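Local atomic coordinates of heme-binding protein A / AI-2 binding protein A (Helicobacter pylori SS1, PDB entry 6OFQ), a protein that binds peptides such as STSA as a periplasmic substrate-binding protein and probably delivers them to an ABC transporter for uptake. Residues D51-S54 against Y55-T58; V112-S115 against A116-L120; K189-A192 against D193-E196; Q231-W234 against G235-A238. All coordinates share one frame; numbering follows the deposited sequence. Where two conformers were deposited one is given.

Interaction 1: D51-S54 against Y55-T58; sequences DGES and YVAT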
ATOM      1  N   ASP A  51      -0.347  -3.796   3.730  1.00  4.10           N
ATOM      2  CA  ASP A  51      -0.169  -2.475   4.349  1.00  4.13           C
ATOM      3  C   ASP A  51       1.284  -2.025   4.254  1.00  4.16           C
ATOM      4  O   ASP A  51       2.249  -2.771   4.365  1.00  4.32           O
ATOM      5  CB  ASP A  51      -0.689  -2.479   5.781  1.00  4.66           C
ATOM      6  CG  ASP A  51       0.208  -3.263   6.719  1.00  4.70           C
ATOM      7  OD1 ASP A  51       0.231  -4.526   6.544  1.00  4.76           O
ATOM      8  OD2 ASP A  51       0.839  -2.633   7.596  1.00  5.74           O
ATOM      9  N   GLY A  52       1.395  -0.695   4.111  1.00  4.29           N
ATOM     10  CA  GLY A  52       2.705  -0.067   4.036  1.00  3.95           C
ATOM     11  C   GLY A  52       3.591  -0.356   5.226  1.00  3.84           C
ATOM     12  O   GLY A  52       4.794  -0.449   5.041  1.00  4.46           O
ATOM     13  N   GLU A  53       3.021  -0.370   6.438  1.00  4.06           N
ATOM     14  CA  GLU A  53       3.888  -0.654   7.572  1.00  4.26           C
ATOM     15  C   GLU A  53       4.589  -1.987   7.480  1.00  4.27           C
ATOM     16  O   GLU A  53       5.783  -2.111   7.761  1.00  4.31           O
ATOM     17  CB  GLU A  53       3.126  -0.497   8.899  1.00  4.43           C
ATOM     18  CG  GLU A  53       2.619   0.900   9.257  1.00  4.58           C
ATOM     19  CD  GLU A  53       3.673   1.921   9.609  1.00  5.31           C
ATOM     20  OE1 GLU A  53       4.858   1.785   9.303  1.00  5.17           O
ATOM     21  OE2 GLU A  53       3.293   2.921  10.287  1.00  7.24           O
ATOM     22  N   SER A  54       3.873  -3.019   7.064  1.00  3.80           N
ATOM     23  CA  SER A  54       4.495  -4.316   6.824  1.00  3.92           C
ATOM     24  C   SER A  54       5.581  -4.232   5.734  1.00  3.66           C
ATOM     25  O   SER A  54       6.638  -4.866   5.854  1.00  5.15           O
ATOM     26  CB  SER A  54       3.498  -5.371   6.414  1.00  3.89           C
ATOM     27  OG  SER A  54       2.491  -5.615   7.418  1.00  4.23           O
ATOM     28  N   TYR A  55       5.280  -3.476   4.678  1.00  3.57           N
ATOM     29  CA  TYR A  55       6.235  -3.402   3.577  1.00  3.53           C
ATOM     30  C   TYR A  55       7.483  -2.622   3.858  1.00  3.77           C
ATOM     31  O   TYR A  55       8.425  -2.763   3.061  1.00  3.27           O
ATOM     32  CB  TYR A  55       5.531  -2.937   2.281  1.00  3.67           C
ATOM     33  CG  TYR A  55       4.442  -3.863   1.790  1.00  3.94           C
ATOM     34  CD1 TYR A  55       4.377  -5.217   2.076  1.00  4.27           C
ATOM     35  CD2 TYR A  55       3.443  -3.366   0.913  1.00  4.02           C
ATOM     36  CE1 TYR A  55       3.367  -5.989   1.563  1.00  4.25           C
ATOM     37  CE2 TYR A  55       2.478  -4.146   0.359  1.00  4.23           C
ATOM     38  CZ  TYR A  55       2.413  -5.473   0.700  1.00  4.49           C
ATOM     39  OH  TYR A  55       1.467  -6.297   0.104  1.00  5.01           O
ATOM     40  N   VAL A  56       7.492  -1.829   4.941  1.00  3.92           N
ATOM     41  CA  VAL A  56       8.758  -1.217   5.316  1.00  4.69           C
ATOM     42  C   VAL A  56       9.868  -2.259   5.433  1.00  4.35           C
ATOM     43  O   VAL A  56      10.943  -2.083   4.834  1.00  5.04           O
ATOM     44  CB  VAL A  56       8.609  -0.433   6.639  1.00  5.21           C
ATOM     45  CG1 VAL A  56       9.986   0.086   7.075  1.00  5.90           C
ATOM     46  CG2 VAL A  56       7.600   0.702   6.526  1.00  4.95           C
ATOM     47  N   ALA A  57       9.626  -3.332   6.158  1.00  4.22           N
ATOM     48  CA  ALA A  57      10.643  -4.380   6.248  1.00  4.34           C
ATOM     49  C   ALA A  57      10.765  -5.252   4.992  1.00  4.36           C
ATOM     50  O   ALA A  57      11.869  -5.404   4.447  1.00  4.92           O
ATOM     51  CB  ALA A  57      10.434  -5.272   7.464  1.00  5.17           C
ATOM     52  N   THR A  58       9.622  -5.725   4.503  1.00  3.70           N
ATOM     53  CA  THR A  58       9.707  -6.733   3.446  1.00  3.70           C
ATOM     54  C   THR A  58      10.256  -6.170   2.138  1.00  3.32           C
ATOM     55  O   THR A  58      10.957  -6.847   1.395  1.00  3.14           O
ATOM     56  CB  THR A  58       8.354  -7.418   3.214  1.00  4.19           C
ATOM     57  OG1 THR A  58       7.434  -6.450   2.698  1.00  5.38           O
ATOM     58  CG2 THR A  58       7.792  -8.065   4.419  1.00  4.52           C
TER
HETATM   59  O   HOH W   1       7.632  -3.635   8.933  1.00  6.59           O
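Tyr55 folds its ring back over the start of its own helix, so that one face looks onto the carbonyl oxygen of Asp51. Asp51 O lies 3.6 Å from Tyr55 CG and is displaced from the ring centre toward the rim. A chi1 of -62° accounts for this, because it sets CG of Tyr55 opposite its own carbonyl carbon and close to its N. The same acceptor takes the backbone N-H: Tyr55 N is 3.1 Å from Asp51 O, bonded in the carbonyl plane. At its far end the ring is fixed by the hydroxyl, which bonds to Pro46 O.

Asp51 and Ser54 meet by both carboxylate oxygens. Ser54 OG donates to Asp51 OD1 at 2.7 Å on the syn side, 24° out of the carboxylate plane, whereas Ser54 N reaches Asp51 OD2 at 3.1 Å from well above that plane. Asp51 OD2 is also bonded to Trp409 NE1, and Ser54 OG to Ser42 N, so the pair is held from both ends.

On another flank, Glu53 and Val56 run side by side in the same direction, with Glu53 OE1 4.1 Å from Val56 CG2; the charge of OE1 is met by Arg37. Val56 CG2 also rests 3.4 Å from Gly52 O. A water lies 2.7 Å from Glu53 O and weakly accepts from Ala57 N.

Asp51 immediately precedes helix 52-61, and its bond from Ser54 N identifies a classical aspartate N-cap, here reinforced by the serine hydroxyl.

Interaction 2: V112-S115 against A116-L120; sequences VEFS and AKDVL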
ATOM      1  N   VAL A 112      21.999 -20.753  -1.452  1.00 15.71           N
ATOM      2  CA  VAL A 112      21.192 -21.296  -2.548  1.00 13.29           C
ATOM      3  C   VAL A 112      20.953 -20.231  -3.583  1.00 12.61           C
ATOM      4  O   VAL A 112      20.681 -19.075  -3.273  1.00 11.06           O
ATOM      5  CB  VAL A 112      19.885 -21.979  -2.147  1.00 16.35           C
ATOM      6  CG1 VAL A 112      20.138 -22.978  -1.019  1.00 19.80           C
ATOM      7  CG2 VAL A 112      18.843 -21.039  -1.628  1.00 18.20           C
ATOM      8  N   GLU A 113      21.197 -20.588  -4.842  1.00 11.19           N
ATOM      9  CA  GLU A 113      21.032 -19.684  -5.979  1.00 10.44           C
ATOM     10  C   GLU A 113      19.552 -19.638  -6.396  1.00 10.10           C
ATOM     11  O   GLU A 113      18.875 -20.633  -6.566  1.00 10.15           O
ATOM     12  CB  GLU A 113      21.906 -20.142  -7.170  1.00 11.37           C
ATOM     13  CG  GLU A 113      21.921 -19.167  -8.333  1.00 12.25           C
ATOM     14  CD  GLU A 113      22.694 -19.652  -9.568  1.00 14.19           C
ATOM     15  OE1 GLU A 113      23.130 -20.830  -9.481  1.00 20.56           O
ATOM     16  OE2 GLU A 113      22.836 -18.958 -10.590  1.00 12.17           O
ATOM     17  N   PHE A 114      19.070 -18.401  -6.581  1.00  8.30           N
ATOM     18  CA  PHE A 114      17.748 -18.102  -7.134  1.00  7.68           C
ATOM     19  C   PHE A 114      17.632 -18.668  -8.559  1.00  6.90           C
ATOM     20  O   PHE A 114      18.548 -18.567  -9.365  1.00  7.48           O
ATOM     21  CB  PHE A 114      17.575 -16.575  -7.140  1.00  6.77           C
ATOM     22  CG  PHE A 114      16.528 -16.075  -8.110  1.00  5.97           C
ATOM     23  CD1 PHE A 114      15.190 -16.298  -7.883  1.00  6.33           C
ATOM     24  CD2 PHE A 114      16.917 -15.426  -9.259  1.00  6.12           C
ATOM     25  CE1 PHE A 114      14.229 -15.926  -8.813  1.00  6.50           C
ATOM     26  CE2 PHE A 114      15.960 -14.964 -10.161  1.00  5.62           C
ATOM     27  CZ  PHE A 114      14.639 -15.220  -9.910  1.00  5.98           C
ATOM     28  N   SER A 115      16.487 -19.246  -8.834  1.00  7.81           N
ATOM     29  CA  SER A 115      16.205 -19.766 -10.148  1.00  7.90           C
ATOM     30  C   SER A 115      14.697 -19.765 -10.376  1.00  7.49           C
ATOM     31  O   SER A 115      13.862 -19.405  -9.521  1.00  6.98           O
ATOM     32  CB  SER A 115      16.846 -21.171 -10.286  1.00  8.57           C
ATOM     33  OG  SER A 115      16.139 -22.099  -9.510  1.00  9.37           O
ATOM     34  N   ALA A 116      14.306 -20.331 -11.531  1.00  7.02           N
ATOM     35  CA  ALA A 116      12.938 -20.317 -11.942  1.00  6.41           C
ATOM     36  C   ALA A 116      11.995 -21.003 -10.959  1.00  6.72           C
ATOM     37  O   ALA A 116      10.824 -20.621 -10.817  1.00  6.30           O
ATOM     38  CB  ALA A 116      12.832 -20.895 -13.340  1.00  7.60           C
ATOM     39  N   LYS A 117      12.457 -22.046 -10.262  0.50  6.80           N
ATOM     40  CA  LYS A 117      11.583 -22.711  -9.306  0.50  7.63           C
ATOM     41  C   LYS A 117      11.104 -21.821  -8.160  0.50  6.63           C
ATOM     42  O   LYS A 117      10.044 -22.062  -7.600  0.50  6.17           O
ATOM     43  CB  LYS A 117      12.234 -23.973  -8.722  0.50  8.59           C
ATOM     44  CG  LYS A 117      13.364 -23.781  -7.730  0.50 10.18           C
ATOM     45  CD  LYS A 117      13.792 -25.148  -7.200  0.50 11.95           C
ATOM     46  CE  LYS A 117      14.709 -25.035  -5.996  0.50 13.83           C
ATOM     47  NZ  LYS A 117      15.281 -26.347  -5.581  0.50 15.06           N
ATOM     48  N   ASP A 118      11.864 -20.776  -7.867  1.00  6.36           N
ATOM     49  CA  ASP A 118      11.506 -19.852  -6.791  1.00  6.59           C
ATOM     50  C   ASP A 118      10.394 -18.923  -7.283  1.00  6.08           C
ATOM     51  O   ASP A 118       9.509 -18.541  -6.519  1.00  6.40           O
ATOM     52  CB  ASP A 118      12.689 -19.032  -6.333  1.00  5.78           C
ATOM     53  CG  ASP A 118      13.860 -19.936  -5.895  1.00  5.79           C
ATOM     54  OD1 ASP A 118      13.492 -20.702  -4.973  1.00  7.29           O
ATOM     55  OD2 ASP A 118      14.994 -19.765  -6.387  1.00  6.49           O
ATOM     56  N   VAL A 119      10.412 -18.583  -8.567  1.00  5.64           N
ATOM     57  CA  VAL A 119       9.306 -17.819  -9.178  1.00  5.81           C
ATOM     58  C   VAL A 119       8.032 -18.649  -9.170  1.00  5.59           C
ATOM     59  O   VAL A 119       6.977 -18.194  -8.794  1.00  5.49           O
ATOM     60  CB  VAL A 119       9.680 -17.295 -10.557  1.00  5.81           C
ATOM     61  CG1 VAL A 119       8.571 -16.442 -11.128  1.00  5.99           C
ATOM     62  CG2 VAL A 119      10.995 -16.528 -10.553  1.00  6.49           C
ATOM     63  N   LEU A 120       8.118 -19.892  -9.671  1.00  4.94           N
ATOM     64  CA  LEU A 120       7.008 -20.822  -9.631  1.00  6.45           C
ATOM     65  C   LEU A 120       6.498 -20.958  -8.229  1.00  6.07           C
ATOM     66  O   LEU A 120       5.303 -20.859  -8.006  1.00  6.46           O
ATOM     67  CB  LEU A 120       7.374 -22.208 -10.208  1.00  7.36           C
ATOM     68  CG  LEU A 120       7.739 -22.265 -11.692  1.00  8.25           C
ATOM     69  CD1 LEU A 120       7.924 -23.745 -12.069  1.00  8.90           C
ATOM     70  CD2 LEU A 120       6.609 -21.660 -12.505  1.00  8.85           C
TER
HETATM   71  O   HOH W   2      16.491 -21.901  -6.848  1.00 12.47           O
HETATM   72  O   HOH W   3      14.794 -23.863 -11.118  1.00 16.68           O
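With chi1 at -56°, Asp118 holds its carboxylate next to its own N and opposite its carbonyl carbon, which brings OD2 back to the backbone of Ser115. Phe114 takes a different route: its CG lies across from its N (chi1 159°), carrying the ring forward to Val119. Ser115 N then donates to Asp118 OD2 at 2.9 Å, meeting the anti side of that oxygen 20° out of the carboxylate plane. In return Asp118 N bonds to Ser115 O, also at 2.9 Å, with the donor above the carbonyl plane.

The bond from Ser115 N to Asp118 OD2, near the beginning of helix 116-127, resembles one of the two bonds of a capping box. The reciprocal bond, from Asp118 N to Ser115 OG, is not made; the hydroxyl bonds to two waters. One water accepts from Ser115 OG and donates both to Glu113 O and, at 2.6 Å, to Asp118 OD2. The second donates to Ser115 OG at 2.7 Å and accepts from Lys117 N.

Val119 CG2 comes to the edge of the Phe114 ring, near its plane, 3.7 Å from CE1. Both side chains also rest on Leu96 of strand 91-96. The remaining carboxylate oxygen, Asp118 OD1, bonds to Lys189 N, at the start of helix 189-197.

Interaction 3: K189-A192 against D193-E196; sequences KDYA and DYLE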
ATOM      1  N   LYS A 189      12.100 -21.350  -2.505  1.00  7.79           N
ATOM      2  CA  LYS A 189      11.539 -22.697  -2.470  1.00  8.40           C
ATOM      3  C   LYS A 189      12.364 -23.670  -1.586  1.00  7.44           C
ATOM      4  O   LYS A 189      11.722 -24.450  -0.882  1.00  8.38           O
ATOM      5  CB  LYS A 189      11.452 -23.226  -3.914  1.00 10.30           C
ATOM      6  CG  LYS A 189      10.813 -24.610  -4.005  1.00 13.49           C
ATOM      7  CD  LYS A 189       9.451 -24.681  -3.387  1.00 16.99           C
ATOM      8  CE  LYS A 189       8.490 -25.715  -3.973  1.00 25.63           C
ATOM      9  NZ  LYS A 189       8.598 -27.069  -3.403  1.00 24.60           N
ATOM     10  N   ASP A 190      13.687 -23.544  -1.681  1.00  7.99           N
ATOM     11  CA  ASP A 190      14.561 -24.393  -0.822  1.00  8.39           C
ATOM     12  C   ASP A 190      14.258 -24.161   0.654  1.00  8.70           C
ATOM     13  O   ASP A 190      14.058 -25.112   1.451  1.00 10.23           O
ATOM     14  CB  ASP A 190      16.037 -24.234  -1.176  1.00  9.84           C
ATOM     15  CG  ASP A 190      16.371 -24.764  -2.559  1.00 12.62           C
ATOM     16  OD1 ASP A 190      15.975 -25.896  -2.890  1.00 16.45           O
ATOM     17  OD2 ASP A 190      16.825 -24.002  -3.426  1.00 13.84           O
ATOM     18  N   TYR A 191      14.176 -22.875   1.048  1.00  7.70           N
ATOM     19  CA  TYR A 191      13.851 -22.549   2.437  1.00  7.78           C
ATOM     20  C   TYR A 191      12.457 -23.043   2.840  1.00  7.72           C
ATOM     21  O   TYR A 191      12.213 -23.651   3.893  1.00  7.50           O
ATOM     22  CB  TYR A 191      14.031 -21.042   2.697  1.00  8.27           C
ATOM     23  CG  TYR A 191      13.675 -20.583   4.104  1.00  8.03           C
ATOM     24  CD1 TYR A 191      14.319 -21.130   5.203  1.00  7.88           C
ATOM     25  CD2 TYR A 191      12.783 -19.545   4.350  1.00  8.57           C
ATOM     26  CE1 TYR A 191      14.073 -20.723   6.481  1.00  8.02           C
ATOM     27  CE2 TYR A 191      12.566 -19.072   5.623  1.00  8.39           C
ATOM     28  CZ  TYR A 191      13.205 -19.663   6.694  1.00  8.72           C
ATOM     29  OH  TYR A 191      12.972 -19.223   7.985  1.00  8.32           O
ATOM     30  N   ALA A 192      11.455 -22.816   1.985  1.00  7.30           N
ATOM     31  CA  ALA A 192      10.114 -23.318   2.209  1.00  7.53           C
ATOM     32  C   ALA A 192      10.074 -24.857   2.362  1.00  7.48           C
ATOM     33  O   ALA A 192       9.371 -25.301   3.258  1.00  8.37           O
ATOM     34  CB  ALA A 192       9.216 -22.911   1.022  1.00  7.87           C
ATOM     35  N   ASP A 193      10.835 -25.545   1.514  1.00  8.62           N
ATOM     36  CA  ASP A 193      10.849 -27.016   1.602  1.00  9.56           C
ATOM     37  C   ASP A 193      11.477 -27.434   2.947  1.00 10.11           C
ATOM     38  O   ASP A 193      10.958 -28.354   3.599  1.00 11.45           O
ATOM     39  CB  ASP A 193      11.647 -27.604   0.454  1.00  9.83           C
ATOM     40  CG  ASP A 193      10.937 -27.557  -0.872  1.00 10.95           C
ATOM     41  OD1 ASP A 193       9.691 -27.379  -0.843  1.00 12.77           O
ATOM     42  OD2 ASP A 193      11.737 -27.805  -1.791  1.00 14.09           O
ATOM     43  N   TYR A 194      12.572 -26.773   3.317  1.00 10.34           N
ATOM     44  CA  TYR A 194      13.272 -27.024   4.620  1.00 10.34           C
ATOM     45  C   TYR A 194      12.329 -26.865   5.773  1.00  9.78           C
ATOM     46  O   TYR A 194      12.208 -27.674   6.690  1.00 10.36           O
ATOM     47  CB  TYR A 194      14.485 -26.171   4.781  1.00 10.43           C
ATOM     48  CG  TYR A 194      15.016 -25.952   6.170  1.00 13.65           C
ATOM     49  CD1 TYR A 194      16.062 -26.751   6.648  1.00 19.50           C
ATOM     50  CD2 TYR A 194      14.668 -24.809   6.870  1.00 13.84           C
ATOM     51  CE1 TYR A 194      16.573 -26.555   7.921  1.00 20.86           C
ATOM     52  CE2 TYR A 194      15.197 -24.592   8.134  1.00 17.00           C
ATOM     53  CZ  TYR A 194      16.132 -25.467   8.660  1.00 21.26           C
ATOM     54  OH  TYR A 194      16.631 -25.247   9.935  1.00 22.43           O
ATOM     55  N   LEU A 195      11.582 -25.761   5.840  1.00  8.71           N
ATOM     56  CA  LEU A 195      10.559 -25.539   6.895  1.00  9.58           C
ATOM     57  C   LEU A 195       9.409 -26.540   6.909  1.00  9.99           C
ATOM     58  O   LEU A 195       8.897 -26.972   7.930  1.00 10.90           O
ATOM     59  CB  LEU A 195       9.941 -24.114   6.842  1.00  9.83           C
ATOM     60  CG  LEU A 195      10.899 -22.962   7.020  1.00  9.14           C
ATOM     61  CD1 LEU A 195      10.123 -21.662   6.796  1.00  8.67           C
ATOM     62  CD2 LEU A 195      11.499 -22.964   8.399  1.00  9.96           C
ATOM     63  N   GLU A 196       9.018 -26.938   5.717  1.00 10.21           N
ATOM     64  CA  GLU A 196       8.013 -27.975   5.586  1.00 12.95           C
ATOM     65  C   GLU A 196       8.532 -29.273   6.215  1.00 13.76           C
ATOM     66  O   GLU A 196       7.757 -29.808   7.005  1.00 16.96           O
ATOM     67  CB  GLU A 196       7.587 -28.205   4.143  1.00 15.73           C
ATOM     68  CG  GLU A 196       6.396 -29.162   4.040  1.00 18.70           C
ATOM     69  CD  GLU A 196       5.777 -29.079   2.658  1.00 21.20           C
ATOM     70  OE1 GLU A 196       6.534 -28.927   1.679  1.00 22.03           O
ATOM     71  OE2 GLU A 196       4.528 -29.052   2.583  1.00 31.63           O
TER
HETATM   72  O   HOH W   4      14.289 -27.879  -1.916  1.00 34.96           O
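Two i to i+4 contacts in helix 189-197 join Lys189 to Asp193 and Tyr191 to Leu195, on different flanks of the helix. Lys189 and Asp193 form an intrahelical salt bridge: Lys189 NZ donates at 2.8 Å to Asp193 OD1, which receives it on its syn lone pair. The lysine reaches it by bending at chi2 (56°) and again at chi4 (86°), which lays CD and CE beside the carboxylate. A water donates to Asp193 OD2, at 2.6 Å, and to Asp190 OD1; the latter is also salt-bridged to Lys117, and together these probably ease the proximity of the two like charges.

On the other flank Leu195 sets CD1 over one face of the Tyr191 ring, a CH-pi contact 3.9 Å from the ring centroid and 22° off its normal. Tyr194 approaches the same ring obliquely, its CD2 4.1 Å from Tyr191 CD1. The backbone beneath is regular, with Leu195 N to Tyr191 O at 2.9 Å.

Outside the helix, Trp108 meets the rings of both Tyr191 and Tyr194, and Tyr191 OH bonds to Lys207 O in a loop. Lys189 and Ala192 pack on Phe121 of helix 116-127, so the helix lies between that neighbour and the loops bearing Trp108 and Lys207.

Interaction 4: Q231-W234 against G235-A238; sequences QDYW and GPKA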
ATOM      1  N   GLN A 231      25.704  -8.169   2.038  1.00  9.76           N
ATOM      2  CA  GLN A 231      26.950  -7.903   1.314  1.00 10.89           C
ATOM      3  C   GLN A 231      27.021  -8.610  -0.027  1.00 11.87           C
ATOM      4  O   GLN A 231      27.790  -8.186  -0.889  1.00 14.13           O
ATOM      5  CB  GLN A 231      28.115  -8.487   2.136  1.00 12.03           C
ATOM      6  CG  GLN A 231      28.280  -7.928   3.524  1.00 14.52           C
ATOM      7  CD  GLN A 231      28.600  -6.447   3.594  1.00 15.25           C
ATOM      8  OE1 GLN A 231      29.175  -5.854   2.685  1.00 19.28           O
ATOM      9  NE2 GLN A 231      28.120  -5.850   4.696  1.00 17.30           N
ATOM     10  N   ASP A 232      26.171  -9.598  -0.218  1.00 11.34           N
ATOM     11  CA  ASP A 232      26.134 -10.363  -1.483  1.00 13.36           C
ATOM     12  C   ASP A 232      25.027  -9.929  -2.443  1.00 13.44           C
ATOM     13  O   ASP A 232      24.765 -10.602  -3.451  1.00 13.46           O
ATOM     14  CB  ASP A 232      25.988 -11.843  -1.151  1.00 15.16           C
ATOM     15  CG  ASP A 232      27.227 -12.396  -0.399  1.00 18.24           C
ATOM     16  OD1 ASP A 232      28.341 -11.925  -0.690  1.00 21.84           O
ATOM     17  OD2 ASP A 232      27.058 -13.244   0.481  1.00 23.40           O
ATOM     18  N   TYR A 233      24.350  -8.824  -2.124  1.00 10.44           N
ATOM     19  CA  TYR A 233      23.292  -8.316  -3.006  1.00  8.68           C
ATOM     20  C   TYR A 233      23.776  -8.223  -4.458  1.00  9.14           C
ATOM     21  O   TYR A 233      24.835  -7.691  -4.743  1.00  9.46           O
ATOM     22  CB  TYR A 233      22.845  -6.934  -2.466  1.00  7.58           C
ATOM     23  CG  TYR A 233      21.825  -6.229  -3.325  1.00  6.46           C
ATOM     24  CD1 TYR A 233      20.577  -6.822  -3.613  1.00  6.54           C
ATOM     25  CD2 TYR A 233      22.085  -4.954  -3.785  1.00  6.21           C
ATOM     26  CE1 TYR A 233      19.665  -6.103  -4.394  1.00  5.63           C
ATOM     27  CE2 TYR A 233      21.144  -4.219  -4.491  1.00  6.13           C
ATOM     28  CZ  TYR A 233      19.946  -4.818  -4.795  1.00  6.16           C
ATOM     29  OH  TYR A 233      19.105  -4.038  -5.592  1.00  6.54           O
ATOM     30  N   TRP A 234      22.881  -8.603  -5.376  1.00  8.25           N
ATOM     31  CA  TRP A 234      23.200  -8.574  -6.813  1.00  9.76           C
ATOM     32  C   TRP A 234      23.365  -7.190  -7.396  1.00 10.68           C
ATOM     33  O   TRP A 234      24.071  -7.033  -8.395  1.00 12.24           O
ATOM     34  CB  TRP A 234      22.169  -9.339  -7.642  1.00  8.51           C
ATOM     35  CG  TRP A 234      20.754  -8.838  -7.474  1.00  7.94           C
ATOM     36  CD1 TRP A 234      19.835  -9.280  -6.578  1.00  7.61           C
ATOM     37  CD2 TRP A 234      20.137  -7.781  -8.218  1.00  8.15           C
ATOM     38  NE1 TRP A 234      18.688  -8.531  -6.703  1.00  8.43           N
ATOM     39  CE2 TRP A 234      18.838  -7.601  -7.694  1.00  8.08           C
ATOM     40  CE3 TRP A 234      20.601  -6.916  -9.212  1.00  8.72           C
ATOM     41  CZ2 TRP A 234      17.970  -6.620  -8.192  1.00  8.36           C
ATOM     42  CZ3 TRP A 234      19.718  -5.946  -9.726  1.00  8.50           C
ATOM     43  CH2 TRP A 234      18.426  -5.821  -9.164  1.00  8.49           C
ATOM     44  N   GLY A 235      22.677  -6.171  -6.902  1.00  8.80           N
ATOM     45  CA  GLY A 235      22.703  -4.809  -7.366  1.00  8.88           C
ATOM     46  C   GLY A 235      23.766  -3.962  -6.706  1.00  7.73           C
ATOM     47  O   GLY A 235      24.604  -4.486  -5.963  1.00  8.22           O
ATOM     48  N   PRO A 236      23.612  -2.648  -6.889  1.00  9.18           N
ATOM     49  CA  PRO A 236      24.534  -1.692  -6.231  1.00  9.74           C
ATOM     50  C   PRO A 236      24.383  -1.851  -4.727  1.00  8.42           C
ATOM     51  O   PRO A 236      23.244  -1.885  -4.212  1.00  8.73           O
ATOM     52  CB  PRO A 236      24.060  -0.312  -6.651  1.00  9.84           C
ATOM     53  CG  PRO A 236      23.161  -0.545  -7.822  1.00 11.36           C
ATOM     54  CD  PRO A 236      22.605  -1.949  -7.701  1.00 10.78           C
ATOM     55  N   LYS A 237      25.488  -2.052  -4.029  1.00  8.61           N
ATOM     56  CA  LYS A 237      25.413  -2.376  -2.602  1.00  9.06           C
ATOM     57  C   LYS A 237      24.780  -1.221  -1.791  1.00  7.40           C
ATOM     58  O   LYS A 237      25.009  -0.050  -2.119  1.00  9.16           O
ATOM     59  CB  LYS A 237      26.799  -2.774  -2.066  1.00 11.01           C
ATOM     60  CG  LYS A 237      27.525  -3.874  -2.829  1.00 13.44           C
ATOM     61  CD  LYS A 237      26.812  -5.190  -2.703  1.00 14.77           C
ATOM     62  CE  LYS A 237      27.534  -6.286  -3.497  1.00 18.11           C
ATOM     63  NZ  LYS A 237      27.105  -6.095  -4.909  1.00 24.59           N
ATOM     64  N   ALA A 238      23.985  -1.592  -0.796  1.00  7.19           N
ATOM     65  CA  ALA A 238      23.443  -0.573   0.083  1.00  7.87           C
ATOM     66  C   ALA A 238      24.565   0.228   0.723  1.00  7.84           C
ATOM     67  O   ALA A 238      25.653  -0.304   1.048  1.00  8.37           O
ATOM     68  CB  ALA A 238      22.612  -1.228   1.169  1.00  7.46           C
TER
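Tyr233 presents one ring face to the peptide group that follows Trp234, with Gly235 N above the ring centre and 3.7 Å from Tyr233 CG. Gly235, having no side chain, lets the ring come close: Tyr233 CE2 is 3.3 Å from Gly235 CA. At the ring edge, near its plane, Pro236 O approaches Tyr233 CE2 to 3.2 Å, so the chain passes over the face and then curls round the rim. A chi1 of 176° puts Tyr233 CG across from its N and sends the ring into this curl.

Lys237 folds back across the loop. Bends at chi2 (-67°) and chi4 (-80°) turn the chain, and NZ donates to two carbonyls, Tyr233 O at 2.8 Å and Gly235 O at 3.2 Å, each met nearly along the C=O axis, so two backbone oxygens grip the ammonium. The methylene CE of Lys237 lies 3.2 Å from Gln231 O.

In the next layer, Tyr233 CE1 lies over one face of the Trp234 indole, toward the rim, 3.5 Å above its plane. Trp234 is tied by NE1 to Asp63 OD2 and touches Arg97 and Val100, while Tyr233 leans on Pro213 and Phe527. Ala238 O receives Lys229 NZ, linking the end of the loop to strand 224-229. The whole is an irregular hairpin connection between the antiparallel strands 224-229 and 242-247, held by an aromatic side chain and a lysine bonded to backbone carbonyls.

How the interactions relate
From the N terminus the four contacts follow in series; none nests in or crosses another, and each closes only a turn of a few residues. Interaction 1 opens helix 52-61, its centre about 8 Å from the centre of the chain, next to strand 32-37 and helix 409-417. Interaction 2 leads from a loop into helix 116-127, beside the antiparallel sheet, and interaction 3 lies in helix 189-197. These two touch: Lys117 NZ and Asp190 OD1 form a salt bridge of 2.8 Å, tying the two helices together. Interaction 4 turns the chain between neighbouring strands of the mixed sheet that also contains strand 32-37; its nearest atoms stay about 7 Å from interaction 2.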